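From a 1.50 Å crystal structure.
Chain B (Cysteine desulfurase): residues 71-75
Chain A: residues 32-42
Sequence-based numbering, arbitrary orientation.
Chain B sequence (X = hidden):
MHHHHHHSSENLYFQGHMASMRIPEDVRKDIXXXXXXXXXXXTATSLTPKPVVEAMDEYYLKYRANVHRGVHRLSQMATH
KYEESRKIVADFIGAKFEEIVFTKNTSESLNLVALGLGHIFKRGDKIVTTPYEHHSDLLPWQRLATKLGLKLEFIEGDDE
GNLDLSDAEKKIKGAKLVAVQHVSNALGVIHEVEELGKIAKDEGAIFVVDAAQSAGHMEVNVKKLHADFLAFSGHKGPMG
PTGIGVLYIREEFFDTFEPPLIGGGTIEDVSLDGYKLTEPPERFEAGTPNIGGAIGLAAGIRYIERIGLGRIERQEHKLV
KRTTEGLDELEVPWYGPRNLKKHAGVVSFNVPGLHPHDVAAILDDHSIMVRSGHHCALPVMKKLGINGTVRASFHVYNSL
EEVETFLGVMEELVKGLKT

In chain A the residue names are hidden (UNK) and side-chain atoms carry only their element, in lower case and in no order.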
# COMPACT_ATOMS: atom_id res chain seq x y z
N VAL B 71 3.84 -15.72 -18.19
CA VAL B 71 4.74 -16.48 -18.98
C VAL B 71 6.02 -15.78 -19.35
O VAL B 71 7.00 -16.40 -19.35
CB VAL B 71 4.02 -17.11 -20.19
CG1 VAL B 71 4.97 -17.81 -21.14
CG2 VAL B 71 2.99 -18.10 -19.65
N HIS B 72 6.01 -14.49 -19.62
CA HIS B 72 7.15 -13.80 -20.12
C HIS B 72 8.30 -13.54 -19.22
O HIS B 72 8.12 -13.53 -18.06
CB HIS B 72 6.73 -12.52 -20.91
CG HIS B 72 6.04 -11.48 -20.09
ND1 HIS B 72 6.71 -10.66 -19.22
CD2 HIS B 72 4.76 -11.10 -20.05
CE1 HIS B 72 5.87 -9.81 -18.69
NE2 HIS B 72 4.67 -10.05 -19.17
N ARG B 73 9.45 -13.32 -19.79
CA ARG B 73 10.65 -13.18 -19.01
C ARG B 73 10.68 -12.09 -18.02
O ARG B 73 11.28 -12.27 -17.01
CB ARG B 73 11.92 -13.13 -19.84
CG ARG B 73 12.21 -11.87 -20.60
CD ARG B 73 13.60 -12.05 -21.20
NE ARG B 73 14.07 -11.00 -22.06
CZ ARG B 73 14.11 -11.06 -23.40
NH1 ARG B 73 13.73 -12.14 -24.04
NH2 ARG B 73 14.56 -10.03 -24.07
N LEU B 74 10.05 -10.97 -18.32
CA LEU B 74 10.09 -9.86 -17.30
C LEU B 74 9.19 -10.25 -16.14
O LEU B 74 9.60 -10.01 -15.00
CB LEU B 74 9.55 -8.55 -17.94
CG LEU B 74 10.48 -7.96 -18.99
CD1 LEU B 74 9.85 -6.70 -19.54
CD2 LEU B 74 11.85 -7.63 -18.61
N SER B 75 8.05 -10.89 -16.30
CA SER B 75 7.18 -11.32 -15.26
C SER B 75 7.92 -12.39 -14.47
O SER B 75 7.80 -12.47 -13.26
CB SER B 75 5.85 -11.79 -15.69
OG SER B 75 4.97 -12.16 -14.60
N UNK A 32 14.26 2.63 -21.04
CA UNK A 32 15.34 1.81 -21.55
C UNK A 32 14.85 0.44 -21.98
O UNK A 32 15.38 -0.17 -22.90
c UNK A 32 14.59 3.30 -19.79
c UNK A 32 15.97 2.84 -19.50
c UNK A 32 16.32 1.75 -20.37
N UNK A 33 13.85 -0.15 -21.28
CA UNK A 33 13.37 -1.46 -21.66
C UNK A 33 12.83 -1.59 -23.08
O UNK A 33 12.81 -2.68 -23.63
c UNK A 33 13.00 -2.79 -19.40
c UNK A 33 13.45 -4.18 -19.87
c UNK A 33 12.37 -2.06 -20.64
c UNK A 33 11.93 -2.80 -18.32
N UNK A 34 12.43 -0.47 -23.65
CA UNK A 34 11.92 -0.51 -25.01
C UNK A 34 13.02 -0.90 -26.02
O UNK A 34 12.74 -1.32 -27.10
o UNK A 34 12.01 1.89 -25.42
c UNK A 34 9.95 0.98 -24.60
c UNK A 34 11.16 0.76 -25.44
N UNK A 35 14.27 -0.77 -25.60
CA UNK A 35 15.39 -1.16 -26.42
C UNK A 35 15.66 -2.67 -26.35
O UNK A 35 16.35 -3.21 -27.17
c UNK A 35 16.62 1.01 -26.03
n UNK A 35 16.21 1.54 -27.11
c UNK A 35 16.68 -0.48 -25.99
o UNK A 35 17.03 1.66 -25.11
N UNK A 36 15.09 -3.32 -25.35
CA UNK A 36 15.27 -4.74 -25.10
C UNK A 36 14.14 -5.65 -25.45
O UNK A 36 14.38 -6.73 -25.84
c UNK A 36 15.55 -4.99 -23.63
o UNK A 36 18.63 -3.20 -23.66
o UNK A 36 18.27 -5.26 -24.15
c UNK A 36 17.92 -4.20 -23.65
c UNK A 36 16.56 -4.11 -23.00
N UNK A 37 12.93 -5.20 -25.25
CA UNK A 37 11.76 -5.99 -25.52
C UNK A 37 10.68 -5.19 -26.21
O UNK A 37 10.73 -4.01 -26.20
c UNK A 37 11.15 -6.53 -24.22
c UNK A 37 12.13 -7.40 -23.51
c UNK A 37 10.74 -5.39 -23.33
N UNK A 38 9.73 -5.90 -26.78
CA UNK A 38 8.54 -5.36 -27.34
C UNK A 38 7.55 -5.67 -26.22
O UNK A 38 7.15 -6.78 -26.07
c UNK A 38 9.13 -5.70 -29.74
c UNK A 38 8.88 -6.37 -31.07
c UNK A 38 8.12 -6.05 -28.64
c UNK A 38 6.73 -5.64 -29.02
N UNK A 39 7.22 -4.67 -25.42
CA UNK A 39 6.36 -4.89 -24.30
C UNK A 39 4.90 -4.66 -24.60
O UNK A 39 4.50 -3.57 -24.68
c UNK A 39 4.40 -3.71 -20.30
c UNK A 39 6.10 -4.23 -21.86
c UNK A 39 6.53 -5.22 -21.04
c UNK A 39 6.80 -3.98 -23.16
c UNK A 39 4.87 -4.68 -19.49
c UNK A 39 5.90 -5.46 -19.88
o UNK A 39 4.25 -4.91 -18.34
c UNK A 39 5.05 -3.46 -21.46
N UNK A 40 4.17 -5.75 -24.72
CA UNK A 40 2.75 -5.76 -25.01
C UNK A 40 1.93 -6.32 -23.82
O UNK A 40 0.98 -7.00 -23.98
c UNK A 40 2.47 -6.58 -26.30
c UNK A 40 2.85 -5.90 -27.60
c UNK A 40 3.04 -6.02 -29.98
c UNK A 40 3.48 -4.76 -30.03
c UNK A 40 3.31 -4.64 -27.66
c UNK A 40 2.72 -6.59 -28.77
c UNK A 40 3.63 -4.05 -28.87
N UNK A 41 2.37 -6.01 -22.60
CA UNK A 41 1.65 -6.45 -21.43
C UNK A 41 1.26 -5.28 -20.52
O UNK A 41 1.30 -5.35 -19.34
o UNK A 41 0.33 -8.35 -19.92
c UNK A 41 2.41 -7.50 -20.64
o UNK A 41 2.04 -8.84 -18.79
c UNK A 41 1.51 -8.28 -19.72
N UNK A 42 0.87 -4.21 -21.15
CA UNK A 42 0.48 -3.00 -20.49
C UNK A 42 -0.76 -3.06 -19.61
O UNK A 42 -0.87 -2.32 -18.71
c UNK A 42 1.73 -1.51 -22.09
n UNK A 42 2.01 -1.98 -23.27
c UNK A 42 0.38 -1.86 -21.54
o UNK A 42 2.55 -0.92 -21.41

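At position 32 three carbons close a ring onto the backbone N, which defines A:Pro32; it lies out of reach of chain B, and its O accepts a 3.0 Å bond from the N of position 35. Position 33 carries four carbons forked at the second, pointing toward B:Leu74. This is A:Leu33, whose CD2 lies 4.0 Å from B:Leu74 CD2, an apolar contact between two buried side chains.

Position 34 has one carbon bearing one oxygen and one carbon: A:Thr34, remote from chain B. Position 35 has two carbons, the second bearing an oxygen and a nitrogen, the amide of A:Asn35, exposed and likewise distant. At position 36 three carbons end in two oxygens, giving A:Glu36. Its exposed carboxylate suits solvent, and its backbone O lies 3.7 Å from B:Arg73 NH2. The backbone turns here, for A:Glu36 N donates to A:Leu33 O at 2.9 Å.

Position 37 has a single carbon carrying two more, packed against B:Leu74 and the end of B:Arg73. It is A:Val37: CG2 sits 4.1 Å from B:Leu74 CD1, while CG1 approaches B:Arg73 NH2 at 3.6 Å. The short branched side chain thus offers a methyl to each neighbour.

Position 38 holds four carbons forked at the first, one arm two carbons long: A:Ile38, on a strand and out of reach. Position 39 shows one carbon, then a six-carbon ring bearing an oxygen, and its ring comes near B:Leu74. This is A:Tyr39; CD1 lies 3.9 Å from B:Leu74 CD1, so ring carbon meets methyl while the hydroxyl bonds elsewhere in the structure. Position 40 has one carbon and a six-carbon ring without oxygen, A:Phe40, buried with its end leading away from chain B.

At position 41 two carbons end in two oxygens, one of them near the edge of the B:His72 ring. This is A:Asp41, and B:His72 NE2 donates to its OD2 at 2.9 Å, with an N-H...acceptor angle of 167°. A carboxylate suits a buried place facing a ring N-H. Position 42 has two carbons, the second bearing oxygen and nitrogen: A:Asn42, whose ND2 makes a weak 3.3 Å bond to A:Tyr39 O.

The contact combines a polar anchor with an apolar pocket. B:His72, just before the helix, directs its imidazole to A:Asp41 in a nearly linear bond. B:Leu74 fits its methyls among A:Leu33, A:Val37 and A:Tyr39, and B:Arg73 extends across the more exposed margin.

Chain A (32-42) PLTNEVIYFDN
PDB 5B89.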